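Local coordinates for glutamate--tRNA ligase (Elizabethkingia anophelis, PDB 6B1Z), which probably attaches glutamate to its cognate tRNA in an ATP-dependent reaction, as a class I aminoacyl-tRNA synthetase, at residues A[180-183]-A[187-190]; A[226-231]-A[237-242]. All blocks are in the same frame, centred on the assembly; numbering follows the deposited sequence. Where two conformers were deposited one is given.

Contact 1: A[180-183]-A[187-190]; sequences NLND and GKFS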
loop_
_atom_site.group_PDB
_atom_site.type_symbol
_atom_site.label_atom_id
_atom_site.label_comp_id
_atom_site.label_asym_id
_atom_site.label_seq_id
_atom_site.Cartn_x
_atom_site.Cartn_y
_atom_site.Cartn_z
ATOM N N ASN A 180 19.535 -27.268 2.925
ATOM C CA ASN A 180 18.592 -27.175 4.041
ATOM C C ASN A 180 18.434 -25.708 4.426
ATOM O O ASN A 180 19.394 -25.077 4.888
ATOM C CB ASN A 180 19.070 -28.011 5.223
ATOM C CG ASN A 180 19.216 -29.475 4.865
ATOM O OD1 ASN A 180 18.292 -30.088 4.340
ATOM N ND2 ASN A 180 20.392 -30.039 5.131
ATOM N N LEU A 181 17.230 -25.170 4.220
ATOM C CA LEU A 181 16.916 -23.764 4.439
ATOM C C LEU A 181 16.092 -23.587 5.711
ATOM O O LEU A 181 15.401 -24.499 6.173
ATOM C CB LEU A 181 16.160 -23.187 3.234
ATOM C CG LEU A 181 17.024 -23.237 1.963
ATOM C CD1 LEU A 181 16.223 -22.901 0.731
ATOM C CD2 LEU A 181 18.207 -22.293 2.094
ATOM N N ASN A 182 16.193 -22.399 6.295
ATOM C CA ASN A 182 15.463 -22.087 7.519
ATOM C C ASN A 182 14.991 -20.648 7.406
ATOM O O ASN A 182 15.813 -19.726 7.439
ATOM C CB ASN A 182 16.353 -22.277 8.751
ATOM C CG ASN A 182 15.582 -22.229 10.051
ATOM O OD1 ASN A 182 14.397 -21.932 10.071
ATOM N ND2 ASN A 182 16.258 -22.544 11.151
ATOM N N ASP A 183 13.683 -20.461 7.275
ATOM C CA ASP A 183 13.085 -19.138 7.132
ATOM C C ASP A 183 12.325 -18.779 8.404
ATOM O O ASP A 183 11.664 -19.627 9.001
ATOM C CB ASP A 183 12.124 -19.112 5.936
ATOM C CG ASP A 183 11.643 -17.707 5.615
ATOM O OD1 ASP A 183 10.504 -17.355 6.011
ATOM O OD2 ASP A 183 12.450 -16.970 5.020
ATOM N N GLY A 187 9.658 -21.465 8.116
ATOM C CA GLY A 187 10.241 -22.620 8.793
ATOM C C GLY A 187 11.329 -23.305 7.977
ATOM O O GLY A 187 11.932 -22.738 7.059
ATOM N N LYS A 188 11.576 -24.563 8.339
ATOM C CA LYS A 188 12.631 -25.360 7.718
ATOM C C LYS A 188 12.087 -26.105 6.514
ATOM O O LYS A 188 10.985 -26.671 6.555
ATOM C CB LYS A 188 13.222 -26.361 8.712
ATOM C CG LYS A 188 13.996 -25.714 9.862
ATOM C CD LYS A 188 14.383 -26.754 10.889
ATOM C CE LYS A 188 15.221 -26.135 11.991
ATOM N NZ LYS A 188 15.673 -27.211 12.930
ATOM N N PHE A 189 12.881 -26.121 5.447
ATOM C CA PHE A 189 12.547 -26.896 4.262
ATOM C C PHE A 189 13.842 -27.161 3.510
ATOM O O PHE A 189 14.855 -26.486 3.729
ATOM C CB PHE A 189 11.518 -26.171 3.377
ATOM C CG PHE A 189 11.996 -24.860 2.831
ATOM C CD1 PHE A 189 11.967 -23.711 3.607
ATOM C CD2 PHE A 189 12.466 -24.768 1.527
ATOM C CE1 PHE A 189 12.407 -22.496 3.089
ATOM C CE2 PHE A 189 12.902 -23.564 1.005
ATOM C CZ PHE A 189 12.871 -22.420 1.787
ATOM N N SER A 190 13.803 -28.167 2.640
ATOM C CA SER A 190 14.966 -28.567 1.863
ATOM C C SER A 190 14.657 -28.535 0.375
ATOM O O SER A 190 13.519 -28.773 -0.046
ATOM C CB SER A 190 15.431 -29.976 2.239
ATOM O OG SER A 190 15.726 -30.055 3.623
#
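Phe189 has its CG between the backbone N and the carbonyl carbon (chi1 62°), which tilts the ring toward the facing strand, beside the Leu181 side chain, while Leu181, with CG anti to its own carbonyl carbon (chi1 -62°), projects from the same face of the hairpin. Leu181 CB lies over one ring face in a CH-pi contact, 3.9 Å from the centroid and displaced toward the rim, and Leu181 CD1 comes 3.4 Å from Phe189 CE2. The two residues are also a hydrogen-bonded pair of the antiparallel beta hairpin: Leu181 N gives a 2.8 Å bond to Phe189 O, and Phe189 N returns one to Leu181 O. Asp183 and Gly187 form the next such pair beside the turn, where Asp183 OD1 takes the N-H groups of Ile185 and Arg186 and OD2 bonds His255. On the other face, one of two Ser190 conformers places OG 2.7 Å from Asn180 OD1, a bond therefore less certain, and Lys188 CG lies 3.8 Å from Asn182 OD1. The hairpin is thus two-sided: Leu181 and Phe189 give it an apolar face against helix 236-246, whereas its exposed face is polar, and the Asp183 carboxylate ties the turn to strand 252-256.

Contact 2: A[226-231]-A[237-242]; sequences VIRGEE and ALHVLL. With FMT (formic acid), chain C.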
loop_
_atom_site.group_PDB
_atom_site.type_symbol
_atom_site.label_atom_id
_atom_site.label_comp_id
_atom_site.label_asym_id
_atom_site.label_seq_id
_atom_site.Cartn_x
_atom_site.Cartn_y
_atom_site.Cartn_z
ATOM N N VAL A 226 16.832 -10.170 6.275
ATOM C CA VAL A 226 16.247 -9.868 4.972
ATOM C C VAL A 226 14.771 -10.235 5.050
ATOM O O VAL A 226 14.425 -11.418 5.112
ATOM C CB VAL A 226 16.958 -10.637 3.848
ATOM C CG1 VAL A 226 16.221 -10.494 2.529
ATOM C CG2 VAL A 226 18.392 -10.152 3.720
ATOM N N ILE A 227 13.908 -9.222 5.040
ATOM C CA ILE A 227 12.460 -9.383 5.095
ATOM C C ILE A 227 11.923 -9.030 3.722
ATOM O O ILE A 227 12.131 -7.907 3.250
ATOM C CB ILE A 227 11.830 -8.487 6.168
ATOM C CG1 ILE A 227 12.430 -8.766 7.550
ATOM C CG2 ILE A 227 10.309 -8.661 6.164
ATOM C CD1 ILE A 227 12.033 -7.762 8.652
ATOM N N ARG A 228 11.250 -9.976 3.070
ATOM C CA ARG A 228 10.839 -9.741 1.687
ATOM C C ARG A 228 9.681 -10.664 1.322
ATOM O O ARG A 228 9.301 -11.549 2.093
ATOM C CB ARG A 228 12.026 -9.929 0.735
ATOM C CG ARG A 228 12.557 -11.345 0.689
ATOM C CD ARG A 228 13.874 -11.403 -0.089
ATOM N NE ARG A 228 14.317 -12.790 -0.212
ATOM C CZ ARG A 228 15.511 -13.172 -0.665
ATOM N NH1 ARG A 228 16.419 -12.266 -1.015
ATOM N NH2 ARG A 228 15.793 -14.467 -0.743
ATOM N N GLY A 229 9.118 -10.446 0.114
ATOM C CA GLY A 229 7.976 -11.232 -0.322
ATOM C C GLY A 229 8.332 -12.643 -0.761
ATOM O O GLY A 229 9.457 -12.931 -1.174
ATOM N N GLU A 230 7.323 -13.527 -0.724
ATOM C CA GLU A 230 7.560 -14.920 -1.097
ATOM C C GLU A 230 7.844 -15.100 -2.589
ATOM O O GLU A 230 8.245 -16.201 -2.985
ATOM C CB GLU A 230 6.388 -15.806 -0.670
ATOM C CG GLU A 230 5.123 -15.622 -1.469
ATOM C CD GLU A 230 4.064 -16.686 -1.170
ATOM O OE1 GLU A 230 4.395 -17.895 -1.109
ATOM O OE2 GLU A 230 2.887 -16.307 -1.027
ATOM N N GLU A 231 7.686 -14.059 -3.417
ATOM C CA GLU A 231 8.143 -14.161 -4.803
ATOM C C GLU A 231 9.628 -14.485 -4.881
ATOM O O GLU A 231 10.079 -15.054 -5.887
ATOM C CB GLU A 231 7.840 -12.866 -5.588
ATOM C CG GLU A 231 8.695 -11.636 -5.264
ATOM C CD GLU A 231 8.119 -10.776 -4.151
ATOM O OE1 GLU A 231 7.167 -11.240 -3.475
ATOM O OE2 GLU A 231 8.611 -9.625 -3.966
ATOM N N ALA A 237 17.563 -20.620 -2.012
ATOM C CA ALA A 237 18.668 -21.574 -2.066
ATOM C C ALA A 237 19.852 -20.998 -2.833
ATOM O O ALA A 237 21.000 -21.095 -2.386
ATOM C CB ALA A 237 18.196 -22.891 -2.698
ATOM N N LEU A 238 19.592 -20.378 -3.994
ATOM C CA LEU A 238 20.653 -19.698 -4.727
ATOM C C LEU A 238 21.353 -18.667 -3.854
ATOM O O LEU A 238 22.585 -18.576 -3.845
ATOM C CB LEU A 238 20.075 -19.022 -5.974
ATOM C CG LEU A 238 21.054 -18.096 -6.713
ATOM C CD1 LEU A 238 22.229 -18.897 -7.323
ATOM C CD2 LEU A 238 20.313 -17.321 -7.786
ATOM N N HIS A 239 20.583 -17.854 -3.138
ATOM C CA HIS A 239 21.204 -16.788 -2.359
ATOM C C HIS A 239 22.098 -17.349 -1.269
ATOM O O HIS A 239 23.215 -16.854 -1.064
ATOM C CB HIS A 239 20.120 -15.882 -1.782
ATOM C CG HIS A 239 19.306 -15.226 -2.847
ATOM N ND1 HIS A 239 18.027 -14.743 -2.638
ATOM C CD2 HIS A 239 19.583 -15.005 -4.154
ATOM C CE1 HIS A 239 17.564 -14.235 -3.768
ATOM N NE2 HIS A 239 18.495 -14.362 -4.698
ATOM N N VAL A 240 21.632 -18.388 -0.572
ATOM C CA VAL A 240 22.451 -19.024 0.455
ATOM C C VAL A 240 23.714 -19.612 -0.163
ATOM O O VAL A 240 24.810 -19.470 0.390
ATOM C CB VAL A 240 21.614 -20.073 1.214
ATOM C CG1 VAL A 240 22.492 -20.994 2.060
ATOM C CG2 VAL A 240 20.581 -19.353 2.083
ATOM N N LEU A 241 23.600 -20.201 -1.360
ATOM C CA LEU A 241 24.777 -20.745 -2.034
ATOM C C LEU A 241 25.738 -19.642 -2.467
ATOM O O LEU A 241 26.961 -19.862 -2.491
ATOM C CB LEU A 241 24.353 -21.595 -3.242
ATOM C CG LEU A 241 23.798 -22.969 -2.882
ATOM C CD1 LEU A 241 23.073 -23.545 -4.114
ATOM C CD2 LEU A 241 24.952 -23.878 -2.448
ATOM N N LEU A 242 25.219 -18.455 -2.821
ATOM C CA LEU A 242 26.114 -17.358 -3.173
ATOM C C LEU A 242 26.927 -16.894 -1.970
ATOM O O LEU A 242 28.122 -16.613 -2.107
ATOM C CB LEU A 242 25.316 -16.195 -3.770
ATOM C CG LEU A 242 24.834 -16.467 -5.203
ATOM C CD1 LEU A 242 23.841 -15.370 -5.621
ATOM C CD2 LEU A 242 25.991 -16.545 -6.221
HETATM C C FMT C . 15.185 -8.677 -1.784
HETATM O O1 FMT C . 14.606 -8.024 -0.908
HETATM O O2 FMT C . 16.149 -9.429 -1.570
#
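Strand 225-229 leads through a short 3-10 turn into helix 236-246, the first two elements of a beta-alpha-beta unit whose second strand, 252-256, runs parallel to the first, within the class I synthetase catalytic domain. Between the two segments the contact comes down to Arg228 and His239, both buried, which reach for each other from opposite directions. The arginine chain is extended from CG to NE, carrying the guanidinium across to the imidazole. Arg228 NH2 donates to His239 ND1 over 2.9 Å, with an N-H...N angle of 147°. The two flat groups are turned 68° from each other; the bond is edge-on to the imidazole, with ND1 tilted 20° out of the guanidinium plane. Accepting at ND1 leaves the proton on NE2 if the ring is neutral, consistent with the bond between His239 NE2 and His211 ND1, so the histidine bridges Arg228 and His211 of helix 210-220. Arg228 NH2 has a weak second bond to His255 NE2 on the parallel strand. A formate, probably from the crystallisation liquor, lies at the guanidinium edge and is also held by Arg15 NH2; its O2 accepts from Arg228 NH1 at 2.9 Å.

Overall arrangement
Contact 1 closes before contact 2 opens along the chain, and their centres lie 11 Å apart on the same side of the molecule, within the catalytic domain. Helix 236-246 is the element they share: it belongs to contact 2 and also lies against the apolar face of the 178-192 hairpin, with Leu181 CD2 3.8 Å from Val240 CG2. Strand 252-256 makes a second link, since the two ring nitrogens of His255 face Asp183 of contact 1 and, more weakly, Arg228 of contact 2. Arg186 in the hairpin turn adds a salt bridge to Glu230. Hairpin and beta-alpha-beta unit are therefore joined through both apolar packing and polar side chains.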